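Local coordinates for protein mevalonate 3-kinase (Thermoplasma acidophilum, PDB 4RKS) that phosphorylates mevalonate at its 3-hydroxyl with ATP, a step of the alternative mevalonate pathway to isoprenoids in extreme acidophiles, at residues I71-N82 / F108-N119; Y100-F108 / I138-D146. All coordinates share one frame; numbering follows the deposited sequence.

Interaction 1: I71-N82 / F108-N119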
loop_
_atom_site.group_PDB
_atom_site.type_symbol
_atom_site.label_atom_id
_atom_site.label_comp_id
_atom_site.label_asym_id
_atom_site.label_seq_id
_atom_site.Cartn_x
_atom_site.Cartn_y
_atom_site.Cartn_z
ATOM N N ILE A 71 18.006 -7.970 6.842
ATOM C CA ILE A 71 18.035 -9.439 6.756
ATOM C C ILE A 71 19.472 -9.884 6.914
ATOM O O ILE A 71 20.363 -9.380 6.226
ATOM C CB ILE A 71 17.442 -9.951 5.443
ATOM C CG1 ILE A 71 15.939 -9.678 5.430
ATOM C CG2 ILE A 71 17.724 -11.464 5.263
ATOM C CD1 ILE A 71 15.298 -9.782 4.066
ATOM N N TYR A 72 19.714 -10.795 7.853
ATOM C CA TYR A 72 21.088 -11.116 8.216
ATOM C C TYR A 72 21.263 -12.588 8.549
ATOM O O TYR A 72 20.339 -13.241 9.041
ATOM C CB TYR A 72 21.542 -10.240 9.400
ATOM C CG TYR A 72 20.644 -10.335 10.628
ATOM C CD1 TYR A 72 19.438 -9.643 10.689
ATOM C CD2 TYR A 72 20.997 -11.123 11.710
ATOM C CE1 TYR A 72 18.620 -9.720 11.813
ATOM C CE2 TYR A 72 20.187 -11.214 12.836
ATOM C CZ TYR A 72 19.002 -10.507 12.879
ATOM O OH TYR A 72 18.194 -10.595 13.989
ATOM N N ALA A 73 22.453 -13.114 8.266
ATOM C CA ALA A 73 22.802 -14.482 8.665
ATOM C C ALA A 73 22.640 -14.636 10.172
ATOM O O ALA A 73 22.957 -13.707 10.923
ATOM C CB ALA A 73 24.220 -14.818 8.258
ATOM N N ASP A 74 22.185 -15.808 10.608
ATOM C CA ASP A 74 21.883 -16.027 12.026
ATOM C C ASP A 74 21.953 -17.524 12.375
ATOM O O ASP A 74 21.994 -18.367 11.481
ATOM C CB ASP A 74 20.495 -15.442 12.343
ATOM C CG ASP A 74 20.324 -15.095 13.810
ATOM O OD1 ASP A 74 21.163 -15.525 14.625
ATOM O OD2 ASP A 74 19.342 -14.403 14.144
ATOM N N GLU A 75 22.016 -17.863 13.663
ATOM C CA GLU A 75 22.078 -19.271 14.058
ATOM C C GLU A 75 20.700 -19.923 14.060
ATOM O O GLU A 75 20.571 -21.144 13.933
ATOM C CB GLU A 75 22.714 -19.428 15.440
ATOM C CG GLU A 75 24.225 -19.364 15.439
ATOM C CD GLU A 75 24.765 -17.953 15.526
ATOM O OE1 GLU A 75 24.014 -17.039 15.935
ATOM O OE2 GLU A 75 25.953 -17.760 15.183
ATOM N N ALA A 76 19.680 -19.093 14.233
ATOM C CA ALA A 76 18.292 -19.520 14.237
ATOM C C ALA A 76 17.457 -18.397 13.645
ATOM O O ALA A 76 17.897 -17.250 13.614
ATOM C CB ALA A 76 17.838 -19.858 15.643
ATOM N N THR A 77 16.263 -18.715 13.160
ATOM C CA THR A 77 15.458 -17.709 12.485
ATOM C C THR A 77 14.625 -16.889 13.477
ATOM O O THR A 77 13.801 -17.433 14.220
ATOM C CB THR A 77 14.547 -18.355 11.446
ATOM O OG1 THR A 77 15.360 -19.045 10.492
ATOM C CG2 THR A 77 13.718 -17.295 10.718
ATOM N N HIS A 78 14.888 -15.587 13.503
ATOM C CA HIS A 78 14.131 -14.632 14.316
ATOM C C HIS A 78 13.438 -13.593 13.438
ATOM O O HIS A 78 13.990 -13.137 12.433
ATOM C CB HIS A 78 15.027 -13.896 15.311
ATOM C CG HIS A 78 15.764 -14.791 16.258
ATOM N ND1 HIS A 78 15.294 -15.097 17.519
ATOM C CD2 HIS A 78 16.957 -15.422 16.139
ATOM C CE1 HIS A 78 16.155 -15.894 18.128
ATOM N NE2 HIS A 78 17.172 -16.110 17.311
ATOM N N ILE A 79 12.223 -13.227 13.831
ATOM C CA ILE A 79 11.470 -12.159 13.183
ATOM C C ILE A 79 11.204 -11.091 14.227
ATOM O O ILE A 79 10.660 -11.396 15.285
ATOM C CB ILE A 79 10.123 -12.648 12.622
ATOM C CG1 ILE A 79 10.314 -13.882 11.737
ATOM C CG2 ILE A 79 9.399 -11.513 11.910
ATOM C CD1 ILE A 79 11.249 -13.661 10.611
ATOM N N TYR A 80 11.585 -9.854 13.938
ATOM C CA TYR A 80 11.368 -8.742 14.865
ATOM C C TYR A 80 10.606 -7.600 14.196
ATOM O O TYR A 80 10.961 -7.181 13.096
ATOM C CB TYR A 80 12.699 -8.186 15.402
ATOM C CG TYR A 80 13.507 -9.144 16.245
ATOM C CD1 TYR A 80 13.180 -9.373 17.576
ATOM C CD2 TYR A 80 14.615 -9.800 15.719
ATOM C CE1 TYR A 80 13.923 -10.260 18.358
ATOM C CE2 TYR A 80 15.358 -10.687 16.484
ATOM C CZ TYR A 80 15.006 -10.918 17.801
ATOM O OH TYR A 80 15.755 -11.772 18.576
ATOM N N PHE A 81 9.591 -7.082 14.893
ATOM C CA PHE A 81 8.844 -5.904 14.458
ATOM C C PHE A 81 9.010 -4.775 15.466
ATOM O O PHE A 81 8.505 -4.858 16.583
ATOM C CB PHE A 81 7.361 -6.259 14.268
ATOM C CG PHE A 81 7.111 -7.195 13.109
ATOM C CD1 PHE A 81 7.312 -6.767 11.801
ATOM C CD2 PHE A 81 6.688 -8.493 13.324
ATOM C CE1 PHE A 81 7.088 -7.630 10.719
ATOM C CE2 PHE A 81 6.468 -9.361 12.251
ATOM C CZ PHE A 81 6.666 -8.923 10.949
ATOM N N ASN A 82 9.733 -3.735 15.060
ATOM C CA ASN A 82 10.154 -2.650 15.946
ATOM C C ASN A 82 10.733 -3.140 17.272
ATOM O O ASN A 82 10.450 -2.584 18.328
ATOM C CB ASN A 82 8.992 -1.699 16.214
ATOM C CG ASN A 82 8.758 -0.728 15.069
ATOM O OD1 ASN A 82 9.063 -1.027 13.910
ATOM N ND2 ASN A 82 8.222 0.444 15.391
ATOM N N PHE A 108 25.410 -15.218 1.961
ATOM C CA PHE A 108 25.812 -15.193 3.369
ATOM C C PHE A 108 26.545 -16.453 3.828
ATOM O O PHE A 108 27.165 -16.456 4.888
ATOM C CB PHE A 108 24.589 -14.992 4.267
ATOM C CG PHE A 108 23.893 -13.673 4.081
ATOM C CD1 PHE A 108 24.570 -12.569 3.599
ATOM C CD2 PHE A 108 22.547 -13.538 4.406
ATOM C CE1 PHE A 108 23.913 -11.351 3.440
ATOM C CE2 PHE A 108 21.895 -12.336 4.258
ATOM C CZ PHE A 108 22.575 -11.237 3.768
ATOM N N GLY A 109 26.461 -17.532 3.056
ATOM C CA GLY A 109 27.132 -18.761 3.461
ATOM C C GLY A 109 26.235 -19.657 4.289
ATOM O O GLY A 109 26.657 -20.717 4.766
ATOM N N THR A 110 24.981 -19.241 4.443
ATOM C CA THR A 110 23.994 -20.024 5.185
ATOM C C THR A 110 22.575 -19.748 4.686
ATOM O O THR A 110 22.275 -18.653 4.208
ATOM C CB THR A 110 24.082 -19.740 6.703
ATOM O OG1 THR A 110 23.033 -20.427 7.385
ATOM C CG2 THR A 110 23.961 -18.256 6.989
ATOM N N LYS A 111 21.721 -20.760 4.770
ATOM C CA LYS A 111 20.296 -20.603 4.495
ATOM C C LYS A 111 19.546 -19.997 5.677
ATOM O O LYS A 111 18.397 -19.597 5.530
ATOM C CB LYS A 111 19.645 -21.945 4.158
ATOM C CG LYS A 111 20.176 -22.636 2.923
ATOM C CD LYS A 111 19.521 -24.008 2.764
ATOM C CE LYS A 111 20.003 -24.717 1.506
ATOM N NZ LYS A 111 19.342 -26.050 1.327
ATOM N N THR A 112 20.166 -19.964 6.854
ATOM C CA THR A 112 19.451 -19.489 8.042
ATOM C C THR A 112 19.575 -17.965 8.189
ATOM O O THR A 112 20.659 -17.459 8.455
ATOM C CB THR A 112 19.962 -20.169 9.322
ATOM O OG1 THR A 112 19.817 -21.582 9.197
ATOM C CG2 THR A 112 19.154 -19.708 10.527
ATOM N N VAL A 113 18.475 -17.238 7.994
ATOM C CA VAL A 113 18.525 -15.775 8.116
ATOM C C VAL A 113 17.420 -15.247 9.021
ATOM O O VAL A 113 16.389 -15.895 9.199
ATOM C CB VAL A 113 18.415 -15.049 6.746
ATOM C CG1 VAL A 113 19.602 -15.379 5.857
ATOM C CG2 VAL A 113 17.065 -15.359 6.043
ATOM N N SER A 114 17.652 -14.071 9.596
ATOM C CA SER A 114 16.654 -13.421 10.440
ATOM C C SER A 114 16.194 -12.102 9.799
ATOM O O SER A 114 16.872 -11.545 8.939
ATOM C CB SER A 114 17.209 -13.175 11.855
ATOM O OG SER A 114 17.241 -14.372 12.613
ATOM N N TYR A 115 15.025 -11.630 10.219
ATOM C CA TYR A 115 14.395 -10.439 9.646
ATOM C C TYR A 115 14.084 -9.442 10.759
ATOM O O TYR A 115 13.445 -9.786 11.738
ATOM C CB TYR A 115 13.112 -10.829 8.885
ATOM C CG TYR A 115 12.142 -9.697 8.527
ATOM C CD1 TYR A 115 12.523 -8.633 7.715
ATOM C CD2 TYR A 115 10.831 -9.728 8.982
ATOM C CE1 TYR A 115 11.614 -7.619 7.389
ATOM C CE2 TYR A 115 9.926 -8.734 8.657
ATOM C CZ TYR A 115 10.315 -7.685 7.869
ATOM O OH TYR A 115 9.390 -6.716 7.566
ATOM N N SER A 116 14.532 -8.210 10.585
ATOM C CA SER A 116 14.293 -7.156 11.552
ATOM C C SER A 116 13.706 -5.950 10.823
ATOM O O SER A 116 14.264 -5.456 9.830
ATOM C CB SER A 116 15.579 -6.778 12.295
ATOM O OG SER A 116 15.339 -5.719 13.211
ATOM N N SER A 117 12.550 -5.523 11.314
ATOM C CA SER A 117 11.776 -4.433 10.741
ATOM C C SER A 117 11.715 -3.228 11.693
ATOM O O SER A 117 11.475 -3.406 12.895
ATOM C CB SER A 117 10.356 -4.926 10.443
ATOM O OG SER A 117 9.549 -3.856 9.996
ATOM N N GLN A 118 11.943 -2.023 11.162
ATOM C CA GLN A 118 11.676 -0.776 11.888
ATOM C C GLN A 118 10.804 0.134 11.026
ATOM O O GLN A 118 11.240 0.595 9.969
ATOM C CB GLN A 118 12.980 -0.065 12.284
ATOM C CG GLN A 118 13.935 -0.962 13.115
ATOM C CD GLN A 118 15.107 -0.213 13.747
ATOM O OE1 GLN A 118 15.034 0.992 13.983
ATOM N NE2 GLN A 118 16.187 -0.933 14.036
ATOM N N ASN A 119 9.569 0.359 11.473
ATOM C CA ASN A 119 8.630 1.261 10.811
ATOM C C ASN A 119 8.629 2.672 11.408
ATOM O O ASN A 119 8.693 2.839 12.626
ATOM C CB ASN A 119 7.215 0.693 10.883
ATOM C CG ASN A 119 7.050 -0.547 10.039
ATOM O OD1 ASN A 119 8.007 -1.013 9.419
ATOM N ND2 ASN A 119 5.838 -1.097 10.017
HETATM O O HOH W 1 23.515 -20.233 10.164
HETATM O O HOH W 2 15.979 -18.354 7.836
HETATM O O HOH W 3 12.924 -4.818 14.628
HETATM O O HOH W 4 7.907 -3.062 12.167
#
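S114 OG is held by two residues of the loop, D74 and H78: it gives its proton to D74 OD2 at 2.6 Å, on the anti side of the carboxylate, and accepts H78 N at 2.8 Å. Because Y72 CG sits between its backbone N and carbonyl carbon (chi1 56°), the ring folds back over the strand and lays one face on S114 CB, 3.8 Å from the ring centroid, a CH-pi contact. Strand 113-119 is central here, within the N-terminal domain of this GHMP kinase: Y72 of antiparallel strand 71-73 bonds S114 through the backbone on one side, while H78 and Y80 of the parallel arm bond Y115 on the other. On the face opposite S114, the Y115 ring, CG anti to the backbone N (chi1 165°), lies between I71 and the pair I79 and F81. I79 CG2 meets the ring edge at Y115 CD2, 3.7 Å away, and the F81 ring stands obliquely to it, planes at 82°. Y115 to N119 belong to the ATP site. At the C-terminal end of strand 113-119, N119 N reaches a lone pair of N82 OD1 in the carbonyl plane, nearly straight at 2.8 Å; the N119 side-chain amide bonds S67 and L123.

Interaction 2: Y100-F108 / I138-D146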
loop_
_atom_site.group_PDB
_atom_site.type_symbol
_atom_site.label_atom_id
_atom_site.label_comp_id
_atom_site.label_asym_id
_atom_site.label_seq_id
_atom_site.Cartn_x
_atom_site.Cartn_y
_atom_site.Cartn_z
ATOM N N TYR A 100 13.715 -18.398 -0.899
ATOM C CA TYR A 100 14.924 -17.832 -1.498
ATOM C C TYR A 100 16.178 -18.237 -0.728
ATOM O O TYR A 100 17.150 -17.479 -0.650
ATOM C CB TYR A 100 14.795 -16.295 -1.592
ATOM C CG TYR A 100 13.732 -15.933 -2.612
ATOM C CD1 TYR A 100 14.053 -15.830 -3.961
ATOM C CD2 TYR A 100 12.395 -15.782 -2.237
ATOM C CE1 TYR A 100 13.094 -15.539 -4.902
ATOM C CE2 TYR A 100 11.423 -15.489 -3.174
ATOM C CZ TYR A 100 11.782 -15.368 -4.508
ATOM O OH TYR A 100 10.835 -15.075 -5.460
ATOM N N SER A 101 16.155 -19.446 -0.174
ATOM C CA SER A 101 17.279 -19.939 0.611
ATOM C C SER A 101 18.577 -19.996 -0.197
ATOM O O SER A 101 19.656 -19.747 0.342
ATOM C CB SER A 101 16.956 -21.322 1.191
ATOM O OG SER A 101 16.703 -22.251 0.159
ATOM N N SER A 102 18.478 -20.303 -1.492
ATOM C CA SER A 102 19.673 -20.366 -2.329
ATOM C C SER A 102 20.325 -18.993 -2.459
ATOM O O SER A 102 21.557 -18.879 -2.497
ATOM C CB SER A 102 19.342 -20.934 -3.716
ATOM O OG SER A 102 18.394 -20.126 -4.385
ATOM N N VAL A 103 19.500 -17.946 -2.503
ATOM C CA VAL A 103 20.025 -16.586 -2.567
ATOM C C VAL A 103 20.842 -16.274 -1.320
ATOM O O VAL A 103 21.946 -15.724 -1.410
ATOM C CB VAL A 103 18.903 -15.532 -2.722
ATOM C CG1 VAL A 103 19.484 -14.115 -2.601
ATOM C CG2 VAL A 103 18.208 -15.691 -4.061
ATOM N N PHE A 104 20.311 -16.637 -0.155
ATOM C CA PHE A 104 20.995 -16.335 1.095
ATOM C C PHE A 104 22.237 -17.197 1.302
ATOM O O PHE A 104 23.230 -16.742 1.870
ATOM C CB PHE A 104 20.043 -16.505 2.278
ATOM C CG PHE A 104 18.846 -15.625 2.212
ATOM C CD1 PHE A 104 18.987 -14.235 2.193
ATOM C CD2 PHE A 104 17.576 -16.171 2.173
ATOM C CE1 PHE A 104 17.872 -13.417 2.130
ATOM C CE2 PHE A 104 16.459 -15.356 2.109
ATOM C CZ PHE A 104 16.608 -13.983 2.086
ATOM N N GLU A 105 22.182 -18.444 0.846
ATOM C CA GLU A 105 23.326 -19.345 0.990
ATOM C C GLU A 105 24.517 -18.826 0.186
ATOM O O GLU A 105 25.666 -18.838 0.649
ATOM C CB GLU A 105 22.955 -20.764 0.538
ATOM C CG GLU A 105 24.159 -21.648 0.232
ATOM C CD GLU A 105 24.633 -22.444 1.436
ATOM O OE1 GLU A 105 23.775 -22.980 2.173
ATOM O OE2 GLU A 105 25.863 -22.542 1.639
ATOM N N GLU A 106 24.232 -18.368 -1.025
ATOM C CA GLU A 106 25.260 -17.789 -1.884
ATOM C C GLU A 106 25.820 -16.500 -1.296
ATOM O O GLU A 106 27.029 -16.276 -1.293
ATOM C CB GLU A 106 24.695 -17.522 -3.280
ATOM C CG GLU A 106 25.573 -16.636 -4.154
ATOM C CD GLU A 106 26.729 -17.388 -4.793
ATOM O OE1 GLU A 106 26.837 -18.619 -4.587
ATOM O OE2 GLU A 106 27.529 -16.745 -5.508
ATOM N N ALA A 107 24.934 -15.654 -0.791
ATOM C CA ALA A 107 25.329 -14.343 -0.317
ATOM C C ALA A 107 25.949 -14.379 1.081
ATOM O O ALA A 107 26.901 -13.654 1.360
ATOM C CB ALA A 107 24.125 -13.409 -0.335
ATOM N N PHE A 108 25.410 -15.218 1.961
ATOM C CA PHE A 108 25.812 -15.193 3.369
ATOM C C PHE A 108 26.545 -16.453 3.828
ATOM O O PHE A 108 27.165 -16.456 4.888
ATOM C CB PHE A 108 24.589 -14.992 4.267
ATOM C CG PHE A 108 23.893 -13.673 4.081
ATOM C CD1 PHE A 108 24.570 -12.569 3.599
ATOM C CD2 PHE A 108 22.547 -13.538 4.406
ATOM C CE1 PHE A 108 23.913 -11.351 3.440
ATOM C CE2 PHE A 108 21.895 -12.336 4.258
ATOM C CZ PHE A 108 22.575 -11.237 3.768
ATOM N N ILE A 138 16.123 -9.029 -1.184
ATOM C CA ILE A 138 16.413 -10.238 -1.956
ATOM C C ILE A 138 16.942 -9.907 -3.349
ATOM O O ILE A 138 17.931 -10.494 -3.822
ATOM C CB ILE A 138 15.153 -11.127 -2.081
ATOM C CG1 ILE A 138 14.746 -11.668 -0.707
ATOM C CG2 ILE A 138 15.398 -12.273 -3.061
ATOM C CD1 ILE A 138 13.356 -12.245 -0.667
ATOM N N LEU A 139 16.275 -8.968 -4.009
ATOM C CA LEU A 139 16.741 -8.465 -5.295
ATOM C C LEU A 139 18.099 -7.810 -5.169
ATOM O O LEU A 139 18.885 -7.845 -6.096
ATOM C CB LEU A 139 15.725 -7.470 -5.877
ATOM C CG LEU A 139 14.444 -8.152 -6.365
ATOM C CD1 LEU A 139 13.278 -7.177 -6.417
ATOM C CD2 LEU A 139 14.670 -8.794 -7.727
ATOM N N GLY A 140 18.361 -7.190 -4.022
ATOM C CA GLY A 140 19.648 -6.570 -3.763
ATOM C C GLY A 140 20.763 -7.600 -3.785
ATOM O O GLY A 140 21.869 -7.338 -4.261
ATOM N N LEU A 141 20.463 -8.793 -3.288
ATOM C CA LEU A 141 21.438 -9.878 -3.258
ATOM C C LEU A 141 21.551 -10.592 -4.609
ATOM O O LEU A 141 22.633 -11.017 -4.990
ATOM C CB LEU A 141 21.067 -10.883 -2.160
ATOM C CG LEU A 141 21.160 -10.357 -0.731
ATOM C CD1 LEU A 141 20.571 -11.339 0.288
ATOM C CD2 LEU A 141 22.612 -10.033 -0.399
ATOM N N LYS A 142 20.440 -10.703 -5.339
ATOM C CA LYS A 142 20.447 -11.385 -6.629
ATOM C C LYS A 142 19.682 -10.554 -7.659
ATOM O O LYS A 142 18.495 -10.775 -7.900
ATOM C CB LYS A 142 19.853 -12.783 -6.515
ATOM C CG LYS A 142 20.106 -13.628 -7.757
ATOM C CD LYS A 142 19.404 -14.963 -7.651
ATOM C CE LYS A 142 20.089 -16.005 -8.520
ATOM N NZ LYS A 142 20.112 -15.610 -9.956
ATOM N N PRO A 143 20.366 -9.564 -8.250
ATOM C CA PRO A 143 19.659 -8.531 -9.027
ATOM C C PRO A 143 19.028 -9.018 -10.338
ATOM O O PRO A 143 18.196 -8.296 -10.889
ATOM C CB PRO A 143 20.746 -7.473 -9.297
ATOM C CG PRO A 143 22.059 -8.105 -8.889
ATOM C CD PRO A 143 21.731 -9.157 -7.873
ATOM N N ASP A 144 19.367 -10.213 -10.821
ATOM C CA ASP A 144 18.763 -10.647 -12.069
ATOM C C ASP A 144 17.489 -11.457 -11.827
ATOM O O ASP A 144 16.912 -11.972 -12.770
ATOM C CB ASP A 144 19.763 -11.433 -12.947
ATOM C CG ASP A 144 20.399 -12.618 -12.237
ATOM O OD1 ASP A 144 19.891 -13.063 -11.185
ATOM O OD2 ASP A 144 21.418 -13.126 -12.759
ATOM N N LEU A 145 17.019 -11.544 -10.581
ATOM C CA LEU A 145 15.697 -12.132 -10.362
ATOM C C LEU A 145 14.625 -11.254 -11.027
ATOM O O LEU A 145 14.802 -10.040 -11.173
ATOM C CB LEU A 145 15.392 -12.309 -8.865
ATOM C CG LEU A 145 16.125 -13.412 -8.080
ATOM C CD1 LEU A 145 15.952 -13.226 -6.575
ATOM C CD2 LEU A 145 15.656 -14.795 -8.507
ATOM N N ASP A 146 13.520 -11.878 -11.429
ATOM C CA ASP A 146 12.351 -11.152 -11.917
ATOM C C ASP A 146 11.558 -10.592 -10.734
ATOM O O ASP A 146 11.011 -11.346 -9.943
ATOM C CB ASP A 146 11.481 -12.078 -12.769
ATOM C CG ASP A 146 10.372 -11.344 -13.493
ATOM O OD1 ASP A 146 10.067 -10.190 -13.136
ATOM O OD2 ASP A 146 9.782 -11.925 -14.419
#
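L141 carries its CG anti to the carbonyl carbon (chi1 -66°), which turns the branch toward helix 101-108, and chi2 171° sends CD1 on toward F104 while CD2 turns to A107. V103 answers with CG1 anti to its backbone N (chi1 173°), and that branch lies against L141 CB at 3.6 Å. The two methyls of L141 then divide the helix surface: CD2 rests on A107 CB at 3.7 Å, whereas CD1 comes up obliquely to the F104 ring, 3.8 Å from F104 CD1, with F108 CZ also in contact. L141 is a knob in the hole formed by V103, F104, A107 and F108, and it fastens the C-terminal end of helix 128-141 to helix 101-108 in the N-terminal domain. F104 also touches I71 and V113, so its ring lies between the helix pair and strands 66-73 and 113-120. One turn before L141, I138 works on two aromatic rings. Its CG1 meets F104 CZ, and CG2 approaches Y100 CD1 at 3.9 Å, the two side chains crossing at about a right angle. Y100, the N-cap residue of helix 101-108, continues toward the type I turn K142-L145, where its CE1 lies 4.0 Å from L145 CD1; beyond the ring, its hydroxyl is hydrogen-bonded to D153 of helix 147-154. With an alanine here the ring is gone, which would probably open a gap between I138 and L145 and leave D153 without its hydroxyl partner. K142 lends only its aliphatic part, CD passing V103 CG2 at 3.9 Å. Its chain then bends at chi4 and delivers NZ to D144 OD1, a 2.8 Å salt bridge on the syn side of the carboxylate that ties the charge back to the turn.

How the interactions relate
From the N terminus, strand 66-73 leads through the connection 74-78 into strand 79-81; strand 84-86 and helices 92-99 and 101-108 follow before the chain returns in strand 113-120. Interaction 1 closes that excursion, with 25 residues between its segments. Interaction 2 starts within it, at 100-108, and closes at the C-terminal end of helix 128-141, after strand 113-120, so the two loops cross. F108 belongs to both, as the last residue of helix 101-108 and the start of the link to strand 113-120, and F104 bridges the two contacts. Together they tie strand 113-120, which carries part of the ATP site, and its neighbours to the two helices packed over them.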